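Local coordinates for protein tudor (Drosophila melanogaster, PDB 4Q5W) that probably acts in the piRNA pathway with the Piwi proteins Aub and AGO3, is required for forming primordial germ cells, and here contributes its extended Tudor 9 domain, at residues H10-N13 / T14-Y18; S26-D29 / I30-E33. All coordinates share one frame; numbering follows the deposited sequence.

Contact 1. Residues H10-N13 / T14-Y18; sequences HVEN and TSRIY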
ATOM      1  N   HIS A  10       1.703  -1.470  -0.324  1.00 15.04           N
ATOM      2  CA  HIS A  10       0.669  -2.243   0.378  1.00 14.74           C
ATOM      3  C   HIS A  10      -0.098  -3.146  -0.560  1.00 15.93           C
ATOM      4  O   HIS A  10      -0.505  -2.735  -1.642  1.00 11.47           O
ATOM      5  CB  HIS A  10      -0.347  -1.334   1.087  1.00 11.98           C
ATOM      6  CG  HIS A  10      -1.448  -2.089   1.772  1.00 13.44           C
ATOM      7  ND1 HIS A  10      -1.222  -2.902   2.863  1.00 17.12           N
ATOM      8  CD2 HIS A  10      -2.775  -2.168   1.513  1.00 15.61           C
ATOM      9  CE1 HIS A  10      -2.363  -3.444   3.252  1.00 16.84           C
ATOM     10  NE2 HIS A  10      -3.321  -3.019   2.445  1.00 16.22           N
ATOM     11  N   VAL A  11      -0.327  -4.377  -0.128  1.00 16.71           N
ATOM     12  CA  VAL A  11      -1.148  -5.292  -0.905  1.00 15.94           C
ATOM     13  C   VAL A  11      -2.430  -5.619  -0.160  1.00 14.24           C
ATOM     14  O   VAL A  11      -2.384  -6.213   0.912  1.00 16.57           O
ATOM     15  CB  VAL A  11      -0.399  -6.596  -1.193  1.00 13.16           C
ATOM     16  CG1 VAL A  11      -1.338  -7.602  -1.884  1.00 12.27           C
ATOM     17  CG2 VAL A  11       0.808  -6.304  -2.045  1.00 14.64           C
ATOM     18  N   GLU A  12      -3.573  -5.223  -0.713  1.00 13.86           N
ATOM     19  CA  GLU A  12      -4.855  -5.604  -0.126  1.00 16.45           C
ATOM     20  C   GLU A  12      -5.251  -6.981  -0.648  1.00 16.53           C
ATOM     21  O   GLU A  12      -5.667  -7.861   0.107  1.00 15.87           O
ATOM     22  CB  GLU A  12      -5.930  -4.578  -0.477  1.00 20.26           C
ATOM     23  CG  GLU A  12      -7.251  -4.805   0.246  1.00 21.93           C
ATOM     24  CD  GLU A  12      -7.147  -4.552   1.741  1.00 27.44           C
ATOM     25  OE1 GLU A  12      -6.305  -3.728   2.161  1.00 29.24           O
ATOM     26  OE2 GLU A  12      -7.902  -5.185   2.500  1.00 24.22           O
ATOM     27  N   ASN A  13      -5.120  -7.145  -1.961  1.00 18.05           N
ATOM     28  CA  ASN A  13      -5.227  -8.441  -2.623  1.00 15.10           C
ATOM     29  C   ASN A  13      -4.586  -8.270  -3.993  1.00 11.83           C
ATOM     30  O   ASN A  13      -4.061  -7.198  -4.292  1.00 10.09           O
ATOM     31  CB  ASN A  13      -6.687  -8.888  -2.746  1.00 18.06           C
ATOM     32  CG  ASN A  13      -7.567  -7.846  -3.421  1.00 17.39           C
ATOM     33  OD1 ASN A  13      -7.417  -7.554  -4.611  1.00 17.01           O
ATOM     34  ND2 ASN A  13      -8.509  -7.298  -2.667  1.00 16.91           N
ATOM     35  N   THR A  14      -4.601  -9.301  -4.830  1.00 18.27           N
ATOM     36  CA  THR A  14      -3.862  -9.190  -6.091  1.00 18.76           C
ATOM     37  C   THR A  14      -4.493  -8.182  -7.052  1.00 16.08           C
ATOM     38  O   THR A  14      -3.845  -7.732  -8.001  1.00 14.53           O
ATOM     39  CB  THR A  14      -3.640 -10.558  -6.785  1.00 12.33           C
ATOM     40  OG1 THR A  14      -4.902 -11.137  -7.136  1.00 15.48           O
ATOM     41  CG2 THR A  14      -2.882 -11.503  -5.865  1.00 15.74           C
ATOM     42  N   SER A  15      -5.745  -7.814  -6.788  1.00 13.21           N
ATOM     43  CA  SER A  15      -6.455  -6.864  -7.639  1.00 13.39           C
ATOM     44  C   SER A  15      -6.501  -5.457  -7.050  1.00 15.20           C
ATOM     45  O   SER A  15      -7.138  -4.564  -7.617  1.00 13.97           O
ATOM     46  CB  SER A  15      -7.873  -7.353  -7.936  1.00 16.49           C
ATOM     47  OG  SER A  15      -7.824  -8.508  -8.755  1.00 15.66           O
ATOM     48  N   ARG A  16      -5.814  -5.267  -5.925  1.00 13.53           N
ATOM     49  CA  ARG A  16      -5.786  -3.970  -5.262  1.00 13.89           C
ATOM     50  C   ARG A  16      -4.434  -3.771  -4.597  1.00 11.01           C
ATOM     51  O   ARG A  16      -4.231  -4.124  -3.433  1.00 12.23           O
ATOM     52  CB  ARG A  16      -6.938  -3.855  -4.250  1.00 15.42           C
ATOM     53  CG  ARG A  16      -7.087  -2.468  -3.627  1.00 19.45           C
ATOM     54  CD  ARG A  16      -8.364  -2.376  -2.810  1.00 22.15           C
ATOM     55  NE  ARG A  16      -8.420  -1.167  -1.997  1.00 20.66           N
ATOM     56  CZ  ARG A  16      -9.039  -0.051  -2.362  1.00 24.26           C
ATOM     57  NH1 ARG A  16      -9.044   1.004  -1.559  1.00 27.02           N
ATOM     58  NH2 ARG A  16      -9.645   0.016  -3.538  1.00 24.57           N
ATOM     59  N   ILE A  17      -3.503  -3.209  -5.362  1.00  9.00           N
ATOM     60  CA  ILE A  17      -2.128  -3.065  -4.925  1.00 13.34           C
ATOM     61  C   ILE A  17      -1.757  -1.590  -4.959  1.00 13.73           C
ATOM     62  O   ILE A  17      -1.934  -0.940  -5.984  1.00 16.22           O
ATOM     63  CB  ILE A  17      -1.185  -3.841  -5.874  1.00 11.14           C
ATOM     64  CG1 ILE A  17      -1.559  -5.324  -5.907  1.00  9.99           C
ATOM     65  CG2 ILE A  17       0.284  -3.690  -5.457  1.00 13.03           C
ATOM     66  CD1 ILE A  17      -0.768  -6.097  -6.947  1.00 14.01           C
ATOM     67  N   TYR A  18      -1.264  -1.072  -3.836  1.00 14.13           N
ATOM     68  CA  TYR A  18      -0.793   0.312  -3.740  1.00 11.43           C
ATOM     69  C   TYR A  18       0.661   0.427  -4.179  1.00 11.82           C
ATOM     70  O   TYR A  18       1.515  -0.287  -3.658  1.00 13.21           O
ATOM     71  CB  TYR A  18      -0.910   0.803  -2.292  1.00  9.74           C
ATOM     72  CG  TYR A  18      -2.331   1.059  -1.841  1.00 12.77           C
ATOM     73  CD1 TYR A  18      -3.145   0.016  -1.418  1.00 15.50           C
ATOM     74  CD2 TYR A  18      -2.844   2.345  -1.817  1.00 14.09           C
ATOM     75  CE1 TYR A  18      -4.443   0.248  -0.996  1.00 17.58           C
ATOM     76  CE2 TYR A  18      -4.145   2.591  -1.396  1.00 16.26           C
ATOM     77  CZ  TYR A  18      -4.937   1.537  -0.986  1.00 18.64           C
ATOM     78  OH  TYR A  18      -6.228   1.780  -0.569  1.00 17.83           O
TER
HETATM   79  O   HOH W   1      -7.198  -1.216   0.571  1.00 22.54           O

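Contact 2. Residues S26-D29 / I30-E33; sequences SLMD and IICE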
ATOM      1  N   SER A  26      10.772  11.893  -4.762  1.00 13.35           N
ATOM      2  CA  SER A  26      11.246  13.090  -4.075  1.00 13.81           C
ATOM      3  C   SER A  26      10.109  13.755  -3.328  1.00 14.55           C
ATOM      4  O   SER A  26      10.316  14.294  -2.246  1.00 14.19           O
ATOM      5  CB  SER A  26      11.877  14.099  -5.041  1.00 14.87           C
ATOM      6  OG  SER A  26      13.111  13.620  -5.543  1.00 22.63           O
ATOM      7  N   LEU A  27       8.913  13.725  -3.917  1.00 13.94           N
ATOM      8  CA  LEU A  27       7.734  14.270  -3.249  1.00 12.28           C
ATOM      9  C   LEU A  27       7.428  13.502  -1.967  1.00 15.08           C
ATOM     10  O   LEU A  27       7.098  14.105  -0.949  1.00 16.58           O
ATOM     11  CB  LEU A  27       6.512  14.248  -4.173  1.00 12.11           C
ATOM     12  CG  LEU A  27       5.173  14.595  -3.509  1.00 16.90           C
ATOM     13  CD1 LEU A  27       5.193  16.015  -2.944  1.00 18.62           C
ATOM     14  CD2 LEU A  27       4.007  14.409  -4.474  1.00 19.65           C
ATOM     15  N   MET A  28       7.512  12.175  -2.018  1.00 15.05           N
ATOM     16  CA  MET A  28       7.288  11.359  -0.825  1.00 15.44           C
ATOM     17  C   MET A  28       8.335  11.698   0.248  1.00 14.75           C
ATOM     18  O   MET A  28       8.018  11.814   1.432  1.00 15.19           O
ATOM     19  CB  MET A  28       7.342   9.862  -1.171  1.00 11.10           C
ATOM     20  CG  MET A  28       6.887   8.933  -0.052  1.00 14.54           C
ATOM     21  SD  MET A  28       5.124   9.066   0.303  1.00 13.50           S
ATOM     22  CE  MET A  28       5.117   9.996   1.844  1.00 15.60           C
ATOM     23  N   ASP A  29       9.583  11.852  -0.172  1.00 18.32           N
ATOM     24  CA  ASP A  29      10.651  12.187   0.763  1.00 16.61           C
ATOM     25  C   ASP A  29      10.393  13.518   1.458  1.00 15.45           C
ATOM     26  O   ASP A  29      10.631  13.637   2.656  1.00 15.26           O
ATOM     27  CB  ASP A  29      12.008  12.234   0.069  1.00 19.92           C
ATOM     28  CG  ASP A  29      12.539  10.854  -0.273  1.00 28.10           C
ATOM     29  OD1 ASP A  29      11.905   9.848   0.109  1.00 30.87           O
ATOM     30  OD2 ASP A  29      13.601  10.784  -0.920  1.00 31.62           O
ATOM     31  N   ILE A  30       9.919  14.511   0.704  1.00 14.16           N
ATOM     32  CA  ILE A  30       9.641  15.834   1.271  1.00 13.32           C
ATOM     33  C   ILE A  30       8.479  15.778   2.257  1.00 13.24           C
ATOM     34  O   ILE A  30       8.507  16.436   3.298  1.00 17.75           O
ATOM     35  CB  ILE A  30       9.347  16.876   0.160  1.00 19.53           C
ATOM     36  CG1 ILE A  30      10.622  17.169  -0.639  1.00 22.20           C
ATOM     37  CG2 ILE A  30       8.832  18.159   0.749  1.00 24.47           C
ATOM     38  CD1 ILE A  30      10.368  17.785  -2.005  1.00 20.07           C
ATOM     39  N   ILE A  31       7.457  14.989   1.936  1.00 13.36           N
ATOM     40  CA  ILE A  31       6.317  14.832   2.843  1.00 11.80           C
ATOM     41  C   ILE A  31       6.781  14.253   4.175  1.00 13.81           C
ATOM     42  O   ILE A  31       6.472  14.802   5.238  1.00 13.83           O
ATOM     43  CB  ILE A  31       5.198  13.962   2.226  1.00 11.85           C
ATOM     44  CG1 ILE A  31       4.614  14.648   0.988  1.00 12.54           C
ATOM     45  CG2 ILE A  31       4.111  13.658   3.251  1.00 17.00           C
ATOM     46  CD1 ILE A  31       3.596  13.792   0.219  1.00 12.62           C
ATOM     47  N   CYS A  32       7.549  13.167   4.104  1.00 13.21           N
ATOM     48  CA  CYS A  32       8.094  12.516   5.297  0.70 13.02           C
ATOM     49  C   CYS A  32       8.981  13.449   6.107  1.00 13.67           C
ATOM     50  O   CYS A  32       8.880  13.511   7.328  1.00 14.40           O
ATOM     51  CB  CYS A  32       8.907  11.277   4.916  0.70 14.78           C
ATOM     52  SG  CYS A  32       7.936   9.902   4.270  0.70 15.44           S
ATOM     53  N   GLU A  33       9.868  14.162   5.422  1.00 17.62           N
ATOM     54  CA  GLU A  33      10.781  15.076   6.106  1.00 18.31           C
ATOM     55  C   GLU A  33      10.003  16.171   6.824  1.00 18.35           C
ATOM     56  O   GLU A  33      10.284  16.498   7.975  1.00 20.64           O
ATOM     57  CB  GLU A  33      11.787  15.695   5.133  1.00 22.79           C
ATOM     58  CG  GLU A  33      12.414  16.970   5.659  1.00 33.27           C
ATOM     59  CD  GLU A  33      13.905  17.040   5.432  1.00 48.92           C
ATOM     60  OE1 GLU A  33      14.323  17.315   4.285  1.00 50.39           O
ATOM     61  OE2 GLU A  33      14.661  16.824   6.405  1.00 57.11           O
TER

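Contact 1. Residues H10-N13 / T14-Y18
Glu12 and Arg16 run side by side at a classic beta bulge in the hairpin, where both Glu12 N and Asn13 N face Arg16 O. Glu12 N makes the sound bond at 3.0 Å to Arg16 O; that from Asn13 N is weak. Followed outward, Glu12 CB lies 3.4 Å from Arg16 O and also packs on Arg16 CG, and Glu12 CG lies near Arg16 CD, at the edge of the guanidinium. The chain then bends at chi2 (68°), carrying OE1 back toward His10, whose NE2 donates to Glu12 OE1 at 3.1 Å, in the plane of the imidazole, but reaching OE1 on the anti side and tilted well out of the carboxylate plane. A water accepts a hydrogen bond from Arg16 NE and donates one to Glu12 OE1, bridging charged groups that do not touch. His10 CD2 also rests 3.7 Å from Tyr18 CD1, with the ring planes 52° apart. At the type I turn, Asn13 OD1 accepts from Ser15 N at 2.8 Å through an in-plane lone pair, CG standing between backbone N and carbonyl carbon (chi1 54°). With an alanine here, Ser15 N would probably lose this acceptor, leaving the turn less firmly fixed. Val11 and Ile17, on the other face of the hairpin, pack on Phe129 of helix 122-134, while Ile17 and Thr14 bond through their backbones to strand 108-112.

Contact 2. Residues S26-D29 / I30-E33
Ile30 N, Ile31 N, Cys32 N and Glu33 N each donate to the carbonyl four residues back, from Ser26 O to Asp29 O, in regular alpha-helical bonds of 2.9 to 3.0 Å. Met28 reaches forward along the buried side of this turn. Its chain leaves with CG anti to the backbone N (chi1 -170°) and bends at chi2 and again at chi3, which brings CE round toward the next turn. There the methyl lies 4.0 Å from Ile31 CB, with Ile31 CG2 equally near. Met28 CE is also 3.7 Å from Cys32 SG, but Cys32 has two conformers, so this contact is less certain. All this belongs to helix 25-37, which follows the N-terminal hairpin and comes before the four-stranded antiparallel sheet that opens with strand 52-56. As in other extended Tudor domains, the helix probably links the SN-like (OB-fold) part, to which the hairpin belongs, with the Tudor barrel formed by strands 52-56 to 87-90. Met28 also touches Asp83, Tyr84 and Val106, and Cys32 shares Tyr84, so this side of the helix is laid against loops of the domain. Leu27 and Ile31 make a second apolar pair one turn apart, their side chains crossing at a slant: Ile31 CD1 approaches Leu27 CG at 4.1 Å. Ile31 CG1, set anti to its own carbonyl carbon (chi1 -64°), passes close over the carbonyl oxygen of Leu27 on the way. Ile30, more exposed, does much the same one residue earlier, bringing CG1 to 3.3 Å from Ser26 O.

In the fold
Contact 1 and contact 2 follow each other in the chain, strand 16-21 leading on to helix 25-37, yet their centres lie 23 Å apart and their nearest atoms about 11 Å, without touching. Both are partly buried, but the centre of contact 1 is about 7 Å from that of the chain, the centre of contact 2 about 16 Å. The first joins two neighbouring strands by backbone hydrogen bonds, with a water among Glu12, Arg16 and Tyr18, while Val11 and Ile17 pack against a helix. The second stays within a single helix: contacts between its side chains are apolar, with Met28 and Ile31 buried and Ser26, Asp29, Ile30 and Glu33 exposed.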